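Local coordinates for protein-tyrosine-phosphatase PTP1 (Arabidopsis thaliana, PDB 6KRW) that dephosphorylates phosphotyrosine in proteins, including the MAP kinase MPK6 and, in vitro, MPK4, and with MKP1 modulates plant defence responses, at residues N50-M55 against V69-R75; C129-L135 against L230-H236; S176-L182 against V196-P202. All blocks are in the same frame, centred on the assembly; numbering follows the deposited sequence. Where two conformers were deposited one is given.

Contact 1. Residues N50-M55 against V69-R75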
loop_
_atom_site.group_PDB
_atom_site.type_symbol
_atom_site.label_atom_id
_atom_site.label_comp_id
_atom_site.label_asym_id
_atom_site.label_seq_id
_atom_site.Cartn_x
_atom_site.Cartn_y
_atom_site.Cartn_z
ATOM N N ASN A 50 -8.541 -20.301 -5.498
ATOM C CA ASN A 50 -8.608 -19.374 -4.341
ATOM C C ASN A 50 -9.009 -17.955 -4.756
ATOM O O ASN A 50 -9.237 -17.155 -3.844
ATOM C CB ASN A 50 -7.336 -19.425 -3.501
ATOM C CG ASN A 50 -6.102 -18.930 -4.234
ATOM O OD1 ASN A 50 -6.202 -18.134 -5.182
ATOM N ND2 ASN A 50 -4.944 -19.407 -3.814
ATOM N N SER A 51 -9.131 -17.676 -6.054
ATOM C CA SER A 51 -9.464 -16.314 -6.535
ATOM C C SER A 51 -10.537 -16.426 -7.608
ATOM O O SER A 51 -10.425 -15.858 -8.676
ATOM C CB SER A 51 -8.209 -15.590 -7.009
ATOM O OG SER A 51 -7.206 -15.593 -6.040
ATOM N N THR A 52 -11.597 -17.173 -7.328
ATOM C CA THR A 52 -12.623 -17.482 -8.344
ATOM C C THR A 52 -13.332 -16.217 -8.830
ATOM O O THR A 52 -13.693 -16.159 -10.013
ATOM C CB THR A 52 -13.631 -18.506 -7.809
ATOM O OG1 THR A 52 -14.376 -17.971 -6.722
ATOM C CG2 THR A 52 -12.929 -19.754 -7.330
ATOM N N VAL A 53 -13.592 -15.260 -7.952
ATOM C CA VAL A 53 -14.385 -14.084 -8.391
ATOM C C VAL A 53 -13.530 -13.255 -9.370
ATOM O O VAL A 53 -14.059 -12.835 -10.398
ATOM C CB VAL A 53 -14.882 -13.255 -7.195
ATOM C CG1 VAL A 53 -15.640 -12.034 -7.674
ATOM C CG2 VAL A 53 -15.762 -14.122 -6.315
ATOM N N ALA A 54 -12.259 -13.067 -9.044
ATOM C CA ALA A 54 -11.328 -12.302 -9.901
ATOM C C ALA A 54 -11.193 -12.965 -11.269
ATOM O O ALA A 54 -10.934 -12.213 -12.260
ATOM C CB ALA A 54 -9.972 -12.192 -9.243
ATOM N N MET A 55 -11.248 -14.298 -11.312
ATOM C CA MET A 55 -10.986 -15.078 -12.555
ATOM C C MET A 55 -12.293 -15.260 -13.347
ATOM O O MET A 55 -12.220 -15.795 -14.441
ATOM C CB MET A 55 -10.337 -16.438 -12.258
ATOM C CG MET A 55 -8.949 -16.357 -11.623
ATOM S SD MET A 55 -7.790 -15.385 -12.570
ATOM C CE MET A 55 -6.366 -15.390 -11.497
ATOM N N VAL A 69 -4.311 -10.860 -8.799
ATOM C CA VAL A 69 -5.738 -10.781 -8.448
ATOM C C VAL A 69 -5.836 -11.053 -6.953
ATOM O O VAL A 69 -4.966 -11.726 -6.383
ATOM C CB VAL A 69 -6.580 -11.798 -9.228
ATOM C CG1 VAL A 69 -6.628 -11.472 -10.703
ATOM C CG2 VAL A 69 -6.098 -13.224 -9.012
ATOM N N PRO A 70 -6.897 -10.531 -6.305
ATOM C CA PRO A 70 -7.118 -10.798 -4.888
ATOM C C PRO A 70 -7.733 -12.192 -4.671
ATOM O O PRO A 70 -8.519 -12.648 -5.478
ATOM C CB PRO A 70 -8.108 -9.715 -4.458
ATOM C CG PRO A 70 -8.954 -9.525 -5.714
ATOM C CD PRO A 70 -7.944 -9.654 -6.861
ATOM N N PHE A 71 -7.345 -12.765 -3.548
ATOM C CA PHE A 71 -8.003 -14.002 -3.059
ATOM C C PHE A 71 -9.446 -13.715 -2.702
ATOM O O PHE A 71 -9.790 -12.644 -2.155
ATOM C CB PHE A 71 -7.241 -14.501 -1.838
ATOM C CG PHE A 71 -5.787 -14.771 -2.064
ATOM C CD1 PHE A 71 -5.355 -15.543 -3.140
ATOM C CD2 PHE A 71 -4.827 -14.310 -1.182
ATOM C CE1 PHE A 71 -4.006 -15.798 -3.333
ATOM C CE2 PHE A 71 -3.476 -14.549 -1.375
ATOM C CZ PHE A 71 -3.068 -15.292 -2.450
ATOM N N ASP A 72 -10.313 -14.697 -2.920
ATOM C CA ASP A 72 -11.718 -14.575 -2.480
ATOM C C ASP A 72 -11.801 -14.277 -0.985
ATOM O O ASP A 72 -12.703 -13.514 -0.581
ATOM C CB ASP A 72 -12.488 -15.856 -2.789
ATOM C CG ASP A 72 -12.652 -16.161 -4.262
ATOM O OD1 ASP A 72 -12.714 -15.219 -5.068
ATOM O OD2 ASP A 72 -12.771 -17.345 -4.634
ATOM N N LYS A 73 -10.899 -14.858 -0.179
ATOM C CA LYS A 73 -11.076 -14.814 1.290
ATOM C C LYS A 73 -10.966 -13.383 1.834
ATOM O O LYS A 73 -11.532 -13.114 2.869
ATOM C CB LYS A 73 -10.065 -15.718 1.983
ATOM C CG LYS A 73 -8.621 -15.297 1.859
ATOM C CD LYS A 73 -7.634 -16.205 2.589
ATOM C CE LYS A 73 -6.202 -15.700 2.451
ATOM N NZ LYS A 73 -6.053 -14.338 3.018
ATOM N N ASN A 74 -10.234 -12.493 1.129
ATOM C CA ASN A 74 -9.985 -11.146 1.715
ATOM C C ASN A 74 -10.099 -10.069 0.650
ATOM O O ASN A 74 -9.600 -8.964 0.948
ATOM C CB ASN A 74 -8.653 -11.078 2.443
ATOM C CG ASN A 74 -7.479 -11.131 1.478
ATOM O OD1 ASN A 74 -7.543 -11.846 0.472
ATOM N ND2 ASN A 74 -6.403 -10.396 1.796
ATOM N N ARG A 75 -10.734 -10.306 -0.463
ATOM C CA ARG A 75 -10.925 -9.257 -1.480
ATOM C C ARG A 75 -11.854 -8.207 -0.896
ATOM O O ARG A 75 -12.732 -8.492 -0.055
ATOM C CB ARG A 75 -11.476 -9.816 -2.779
ATOM C CG ARG A 75 -12.886 -10.376 -2.709
ATOM C CD ARG A 75 -13.295 -11.038 -4.002
ATOM N NE ARG A 75 -14.690 -11.450 -3.924
ATOM C CZ ARG A 75 -15.735 -10.738 -4.253
ATOM N NH1 ARG A 75 -15.592 -9.505 -4.763
ATOM N NH2 ARG A 75 -16.948 -11.240 -4.059
HETATM O O HOH W 1 -9.435 -17.292 -1.079
HETATM O O HOH W 2 -11.221 -13.155 -6.302
#
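Asp-72 is the centre of this contact. It ties segment 50-55, which leaves helix 47-50 and enters a weakly bonded helix about 52-55, to the segment leading to strand 75-77. With chi1 in m (-66°), its carboxylate takes backbone N-H groups at the start of the weak helix. Asp-72 OD2 accepts from Thr-52 N (2.9 Å) and from Thr-52 OG1 (2.7 Å), brought there by the p rotamer. Asp-72 OD1 accepts from Val-53 N (3.0 Å). Asp-72 N donates to Asn-50 O (2.8 Å). One water joins Ala-54 N, Pro-70 O and Asp-72 OD1. Asn-50, also p, places OD1 3.4 Å from Phe-71 CD1, at the ring edge, and accepts from Ser-51 OG (2.9 Å). Ala-54 CB is 3.4 Å from Val-69 CB. The m, m, t rotamer of Met-55 brings its CE to 3.3 Å from Val-69 CG2. Leu-47 of helix 47-50 packs on Met-55, Val-69 and Phe-71, while Tyr-89 of strand 89-90 packs on Val-53, Ala-54 and Pro-70.

Contact 2. Residues C129-L135 against L230-H236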
loop_
_atom_site.group_PDB
_atom_site.type_symbol
_atom_site.label_atom_id
_atom_site.label_comp_id
_atom_site.label_asym_id
_atom_site.label_seq_id
_atom_site.Cartn_x
_atom_site.Cartn_y
_atom_site.Cartn_z
ATOM N N CYS A 129 -11.641 5.435 3.282
ATOM C CA CYS A 129 -10.156 5.419 3.314
ATOM C C CYS A 129 -9.647 6.845 3.436
ATOM O O CYS A 129 -9.980 7.647 2.591
ATOM C CB CYS A 129 -9.583 4.807 2.047
ATOM S SG CYS A 129 -10.108 3.087 1.821
ATOM N N PRO A 130 -8.870 7.196 4.480
ATOM C CA PRO A 130 -8.406 8.579 4.626
ATOM C C PRO A 130 -7.201 8.954 3.749
ATOM O O PRO A 130 -6.942 10.165 3.572
ATOM C CB PRO A 130 -8.040 8.639 6.112
ATOM C CG PRO A 130 -7.600 7.236 6.438
ATOM C CD PRO A 130 -8.584 6.376 5.670
ATOM N N ILE A 131 -6.486 7.951 3.234
ATOM C CA ILE A 131 -5.159 8.128 2.576
ATOM C C ILE A 131 -5.133 7.244 1.343
ATOM O O ILE A 131 -5.509 6.074 1.448
ATOM C CB ILE A 131 -4.002 7.743 3.522
ATOM C CG1 ILE A 131 -4.015 8.572 4.811
ATOM C CG2 ILE A 131 -2.652 7.797 2.811
ATOM C CD1 ILE A 131 -3.737 10.008 4.653
ATOM N N ILE A 132 -4.549 7.730 0.276
ATOM C CA ILE A 132 -4.073 6.960 -0.884
ATOM C C ILE A 132 -2.580 7.186 -1.049
ATOM O O ILE A 132 -2.159 8.336 -1.187
ATOM C CB ILE A 132 -4.825 7.314 -2.160
ATOM C CG1 ILE A 132 -6.322 7.068 -2.028
ATOM C CG2 ILE A 132 -4.233 6.585 -3.332
ATOM C CD1 ILE A 132 -7.157 7.738 -3.116
ATOM N N VAL A 133 -1.817 6.120 -1.044
ATOM C CA VAL A 133 -0.374 6.079 -1.336
ATOM C C VAL A 133 -0.210 5.519 -2.726
ATOM O O VAL A 133 -0.525 4.327 -2.963
ATOM C CB VAL A 133 0.441 5.325 -0.287
ATOM C CG1 VAL A 133 1.904 5.293 -0.636
ATOM C CG2 VAL A 133 0.188 5.859 1.106
ATOM N N MET A 134 0.305 6.354 -3.617
ATOM C CA MET A 134 0.514 5.979 -5.023
ATOM C C MET A 134 2.010 5.910 -5.300
ATOM O O MET A 134 2.677 6.966 -5.195
ATOM C CB MET A 134 -0.129 7.034 -5.916
ATOM C CG MET A 134 0.049 6.759 -7.368
ATOM S SD MET A 134 -0.892 7.911 -8.338
ATOM C CE MET A 134 -0.502 7.264 -9.952
ATOM N N LEU A 135 2.549 4.763 -5.708
ATOM C CA LEU A 135 4.008 4.512 -5.810
ATOM C C LEU A 135 4.407 4.278 -7.259
ATOM O O LEU A 135 5.368 3.583 -7.501
ATOM C CB LEU A 135 4.354 3.300 -4.936
ATOM C CG LEU A 135 3.984 3.463 -3.473
ATOM C CD1 LEU A 135 4.129 2.106 -2.746
ATOM C CD2 LEU A 135 4.806 4.536 -2.789
ATOM N N LEU A 230 -9.423 5.496 11.526
ATOM C CA LEU A 230 -10.087 6.358 10.501
ATOM C C LEU A 230 -10.446 5.518 9.275
ATOM O O LEU A 230 -11.379 5.886 8.549
ATOM C CB LEU A 230 -9.150 7.485 10.067
ATOM C CG LEU A 230 -9.452 8.888 10.554
ATOM C CD1 LEU A 230 -9.470 8.939 12.070
ATOM C CD2 LEU A 230 -8.400 9.815 9.962
ATOM N N GLY A 231 -9.689 4.457 9.029
ATOM C CA GLY A 231 -10.005 3.550 7.918
ATOM C C GLY A 231 -8.738 3.007 7.286
ATOM O O GLY A 231 -7.630 3.394 7.652
ATOM N N PRO A 232 -8.871 2.040 6.359
ATOM C CA PRO A 232 -7.719 1.467 5.687
ATOM C C PRO A 232 -6.962 2.516 4.859
ATOM O O PRO A 232 -7.559 3.391 4.285
ATOM C CB PRO A 232 -8.297 0.366 4.781
ATOM C CG PRO A 232 -9.705 0.142 5.281
ATOM C CD PRO A 232 -10.136 1.477 5.875
ATOM N N ILE A 233 -5.647 2.368 4.823
ATOM C CA ILE A 233 -4.767 3.151 3.914
ATOM C C ILE A 233 -4.697 2.425 2.582
ATOM O O ILE A 233 -4.260 1.274 2.548
ATOM C CB ILE A 233 -3.368 3.330 4.516
ATOM C CG1 ILE A 233 -3.436 4.173 5.784
ATOM C CG2 ILE A 233 -2.397 3.879 3.485
ATOM C CD1 ILE A 233 -2.161 4.188 6.555
ATOM N N ILE A 234 -5.139 3.074 1.522
ATOM C CA ILE A 234 -4.963 2.524 0.170
ATOM C C ILE A 234 -3.507 2.639 -0.220
ATOM O O ILE A 234 -2.946 3.718 -0.096
ATOM C CB ILE A 234 -5.922 3.167 -0.834
ATOM C CG1 ILE A 234 -7.361 2.753 -0.538
ATOM C CG2 ILE A 234 -5.526 2.800 -2.240
ATOM C CD1 ILE A 234 -8.395 3.564 -1.301
ATOM N N VAL A 235 -2.922 1.571 -0.703
ATOM C CA VAL A 235 -1.555 1.575 -1.270
ATOM C C VAL A 235 -1.615 0.940 -2.629
ATOM O O VAL A 235 -2.181 -0.170 -2.753
ATOM C CB VAL A 235 -0.493 0.928 -0.382
ATOM C CG1 VAL A 235 0.889 1.113 -0.963
ATOM C CG2 VAL A 235 -0.554 1.404 1.052
ATOM N N HIS A 236 -1.116 1.626 -3.656
ATOM C CA HIS A 236 -1.152 1.026 -4.998
ATOM C C HIS A 236 0.084 1.433 -5.787
ATOM O O HIS A 236 0.651 2.519 -5.543
ATOM C CB HIS A 236 -2.436 1.365 -5.741
ATOM C CG HIS A 236 -2.477 2.722 -6.382
ATOM N ND1 HIS A 236 -2.006 2.898 -7.654
ATOM C CD2 HIS A 236 -3.047 3.863 -5.986
ATOM C CE1 HIS A 236 -2.195 4.188 -8.004
ATOM N NE2 HIS A 236 -2.824 4.817 -6.976
#
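This is a parallel strand pairing in the middle of the mixed sheet of the phosphatase domain. The axes of strands 131-134 and 233-236 approach to 4.6 Å and lie 15° from parallel. Four backbone hydrogen bonds join the segments. Ile-234 N donates to Ile-131 O (3.0 Å), and Val-133 N to Ile-234 O (2.8 Å). His-236 N donates to Val-133 O (2.9 Å), and Leu-135 N to His-236 O (2.9 Å). Side chains alternate between two faces. Ile-132 CG1 meets Ile-234 CB on one (4.1 Å), where Phe-120 of helix 117-126 covers both. On the other, Val-133 CG2 touches Ile-233 CG2 (4.0 Å). Past the strand end, Leu-135 CD1 touches Val-235 CG1 (3.8 Å). Helix 242-259 packs on Ile-233, Val-235 and Leu-135. Cys-129, just before strand 131-134, packs its SG on Ile-234 CD1 (3.6 Å). The backbone angles of Gly-231 call for glycine. Met-134 CA lies over one face of the His-236 ring, 4.3 Å from its centroid, a CH-pi contact. His-236 and the nucleophile Cys-237 open the HCX5R signature, whose P-loop runs to Arg-243 and probably binds the substrate phosphate. The chemistry is thus main-chain bonding inside an apolar core, with both histidine ring nitrogens bonded, NE2 to Tyr-150 OH, just before the catalytic cysteine.

Contact 3. Residues S176-L182 against V196-P202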
loop_
_atom_site.group_PDB
_atom_site.type_symbol
_atom_site.label_atom_id
_atom_site.label_comp_id
_atom_site.label_asym_id
_atom_site.label_seq_id
_atom_site.Cartn_x
_atom_site.Cartn_y
_atom_site.Cartn_z
ATOM N N SER A 176 10.346 14.953 -3.370
ATOM C CA SER A 176 9.611 14.658 -4.633
ATOM C C SER A 176 8.209 14.109 -4.375
ATOM O O SER A 176 7.584 13.745 -5.361
ATOM C CB SER A 176 10.341 13.797 -5.649
ATOM O OG SER A 176 11.720 14.124 -5.717
ATOM N N LEU A 177 7.695 14.132 -3.149
ATOM C CA LEU A 177 6.288 13.693 -2.978
ATOM C C LEU A 177 5.355 14.774 -3.523
ATOM O O LEU A 177 5.679 15.927 -3.390
ATOM C CB LEU A 177 6.027 13.458 -1.497
ATOM C CG LEU A 177 6.874 12.370 -0.853
ATOM C CD1 LEU A 177 6.482 12.246 0.615
ATOM C CD2 LEU A 177 6.696 11.019 -1.566
ATOM N N MET A 178 4.209 14.351 -4.048
ATOM C CA MET A 178 3.084 15.225 -4.465
ATOM C C MET A 178 1.907 14.954 -3.549
ATOM O O MET A 178 1.495 13.755 -3.457
ATOM C CB MET A 178 2.706 14.986 -5.919
ATOM C CG MET A 178 3.621 15.669 -6.894
ATOM S SD MET A 178 3.287 15.163 -8.581
ATOM C CE MET A 178 4.018 13.522 -8.587
ATOM N N LEU A 179 1.523 15.931 -2.756
ATOM C CA LEU A 179 0.413 15.880 -1.797
ATOM C C LEU A 179 -0.810 16.547 -2.391
ATOM O O LEU A 179 -0.729 17.708 -2.620
ATOM C CB LEU A 179 0.836 16.496 -0.468
ATOM C CG LEU A 179 2.210 16.083 0.050
ATOM C CD1 LEU A 179 2.550 16.866 1.304
ATOM C CD2 LEU A 179 2.287 14.588 0.341
ATOM N N ARG A 180 -1.889 15.804 -2.583
ATOM C CA ARG A 180 -3.167 16.337 -3.083
ATOM C C ARG A 180 -4.255 16.104 -2.051
ATOM O O ARG A 180 -4.558 14.949 -1.772
ATOM C CB ARG A 180 -3.554 15.712 -4.411
ATOM C CG ARG A 180 -2.569 15.924 -5.541
ATOM C CD ARG A 180 -3.026 15.216 -6.791
ATOM N NE ARG A 180 -2.278 15.560 -7.995
ATOM C CZ ARG A 180 -1.161 14.955 -8.420
ATOM N NH1 ARG A 180 -0.598 13.972 -7.732
ATOM N NH2 ARG A 180 -0.601 15.341 -9.551
ATOM N N ASN A 181 -4.807 17.180 -1.521
ATOM C CA ASN A 181 -6.011 17.133 -0.662
ATOM C C ASN A 181 -7.226 17.060 -1.583
ATOM O O ASN A 181 -7.540 18.052 -2.297
ATOM C CB ASN A 181 -6.079 18.353 0.245
ATOM C CG ASN A 181 -7.082 18.192 1.361
ATOM O OD1 ASN A 181 -8.288 18.183 1.125
ATOM N ND2 ASN A 181 -6.589 18.080 2.581
ATOM N N LEU A 182 -7.881 15.897 -1.574
ATOM C CA LEU A 182 -8.984 15.612 -2.508
ATOM C C LEU A 182 -10.289 15.579 -1.732
ATOM O O LEU A 182 -10.301 15.255 -0.530
ATOM C CB LEU A 182 -8.765 14.250 -3.168
ATOM C CG LEU A 182 -7.497 14.117 -4.007
ATOM C CD1 LEU A 182 -7.422 12.731 -4.653
ATOM C CD2 LEU A 182 -7.436 15.251 -5.022
ATOM N N VAL A 196 -9.748 13.120 1.311
ATOM C CA VAL A 196 -8.727 12.064 1.143
ATOM C C VAL A 196 -7.395 12.723 0.826
ATOM O O VAL A 196 -7.342 13.498 -0.144
ATOM C CB VAL A 196 -9.140 11.103 0.021
ATOM C CG1 VAL A 196 -8.070 10.044 -0.179
ATOM C CG2 VAL A 196 -10.508 10.488 0.299
ATOM N N LEU A 197 -6.365 12.401 1.600
ATOM C CA LEU A 197 -4.989 12.836 1.240
ATOM C C LEU A 197 -4.361 11.805 0.301
ATOM O O LEU A 197 -4.246 10.607 0.667
ATOM C CB LEU A 197 -4.117 13.029 2.480
ATOM C CG LEU A 197 -2.698 13.530 2.182
ATOM C CD1 LEU A 197 -2.714 14.920 1.557
ATOM C CD2 LEU A 197 -1.861 13.508 3.452
ATOM N N HIS A 198 -4.026 12.255 -0.891
ATOM C CA HIS A 198 -3.361 11.476 -1.952
ATOM C C HIS A 198 -1.883 11.814 -1.952
ATOM O O HIS A 198 -1.523 13.005 -2.102
ATOM C CB HIS A 198 -4.050 11.714 -3.280
ATOM C CG HIS A 198 -3.591 10.883 -4.421
ATOM N ND1 HIS A 198 -2.500 11.196 -5.203
ATOM C CD2 HIS A 198 -4.127 9.751 -4.943
ATOM C CE1 HIS A 198 -2.380 10.327 -6.184
ATOM N NE2 HIS A 198 -3.365 9.388 -6.019
ATOM N N ILE A 199 -1.050 10.802 -1.801
ATOM C CA ILE A 199 0.427 10.950 -1.777
ATOM C C ILE A 199 0.990 10.179 -2.957
ATOM O O ILE A 199 0.858 8.954 -2.981
ATOM C CB ILE A 199 1.022 10.496 -0.432
ATOM C CG1 ILE A 199 0.351 11.173 0.759
ATOM C CG2 ILE A 199 2.518 10.702 -0.416
ATOM C CD1 ILE A 199 0.802 10.628 2.106
ATOM N N GLN A 200 1.616 10.878 -3.894
ATOM C CA GLN A 200 2.235 10.232 -5.064
ATOM C C GLN A 200 3.759 10.343 -5.006
ATOM O O GLN A 200 4.260 11.466 -4.804
ATOM C CB GLN A 200 1.706 10.808 -6.372
ATOM C CG GLN A 200 2.332 10.100 -7.565
ATOM C CD GLN A 200 1.950 10.641 -8.917
ATOM O OE1 GLN A 200 1.401 11.736 -9.043
ATOM N NE2 GLN A 200 2.296 9.882 -9.940
ATOM N N TYR A 201 4.445 9.236 -5.262
ATOM C CA TYR A 201 5.917 9.113 -5.329
ATOM C C TYR A 201 6.333 8.607 -6.727
ATOM O O TYR A 201 6.223 7.429 -6.993
ATOM C CB TYR A 201 6.425 8.209 -4.214
ATOM C CG TYR A 201 7.917 8.061 -4.185
ATOM C CD1 TYR A 201 8.755 9.132 -4.483
ATOM C CD2 TYR A 201 8.503 6.868 -3.831
ATOM C CE1 TYR A 201 10.137 9.001 -4.456
ATOM C CE2 TYR A 201 9.876 6.720 -3.785
ATOM C CZ TYR A 201 10.699 7.788 -4.084
ATOM O OH TYR A 201 12.047 7.602 -4.028
ATOM N N PRO A 202 6.802 9.441 -7.755
ATOM C CA PRO A 202 7.191 9.009 -9.165
ATOM C C PRO A 202 8.631 8.505 -9.364
ATOM O O PRO A 202 8.957 8.119 -10.466
ATOM C CB PRO A 202 6.954 10.325 -9.934
ATOM C CG PRO A 202 7.373 11.389 -8.940
ATOM C CD PRO A 202 6.876 10.895 -7.600
HETATM O O HOH W 3 -0.654 13.308 -5.184
HETATM O O HOH W 4 1.075 13.239 -11.680
#
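Strand 196-200 pairs antiparallel with strand 178-182 in a beta hairpin. At Val-196, the first residue of the segment, N donates to Leu-182 O (2.9 Å) and O accepts from Leu-182 N (2.8 Å). Leu-197 and Asn-181 form a non-hydrogen-bonded pair. His-198 bonds both ways with Arg-180, N to O and O to N, each 2.9 Å. Its NE2 bonds to Tyr-150 OH. Ile-199 CG1 packs on Leu-179 CD2 (3.9 Å). Gln-200 N donates to Met-178 O (2.9 Å), and Gln-200 OE1 accepts from Arg-180 NH1 (3.3 Å). Tyr-201 CB meets Leu-177 CD2 (3.9 Å). Through Tyr-201 and Pro-202 the strand leads toward the WPD loop, whose Asp-206 probably binds substrate. One water links Met-178 O, Arg-180 NH1 and His-198 ND1. The two faces therefore differ: that of Leu-179, Leu-197 and Ile-199 is mostly apolar, apart from Asn-181, while on the other Met-178, Leu-182 and Val-196 flank a hydrated polar cluster of Arg-180, His-198 and Gln-200.

How the contacts relate
Contacts 2 and 3 belong to one sheet, and both are buried. Strand 131-134 lies between strands 233-236 and 194-200, so the two contacts follow one another across the sheet through it. Ile-132 O and Met-134 N probably bond to Ile-199 N and O, and Tyr-150 OH hydrogen-bonds to both His-236 and His-198. Along the chain, contact 3 is nested in the loop that contact 2 closes. Contact 2 is the more central and apolar, whereas contact 3 adds a polar, hydrated cluster. Contact 1 stands apart, its centre about 20 Å from that of contact 2. It is partly buried, toward the surface, and held mainly by a carboxylate on backbone N-H groups, a backbone bond, bridging water and apolar packing on Val-69.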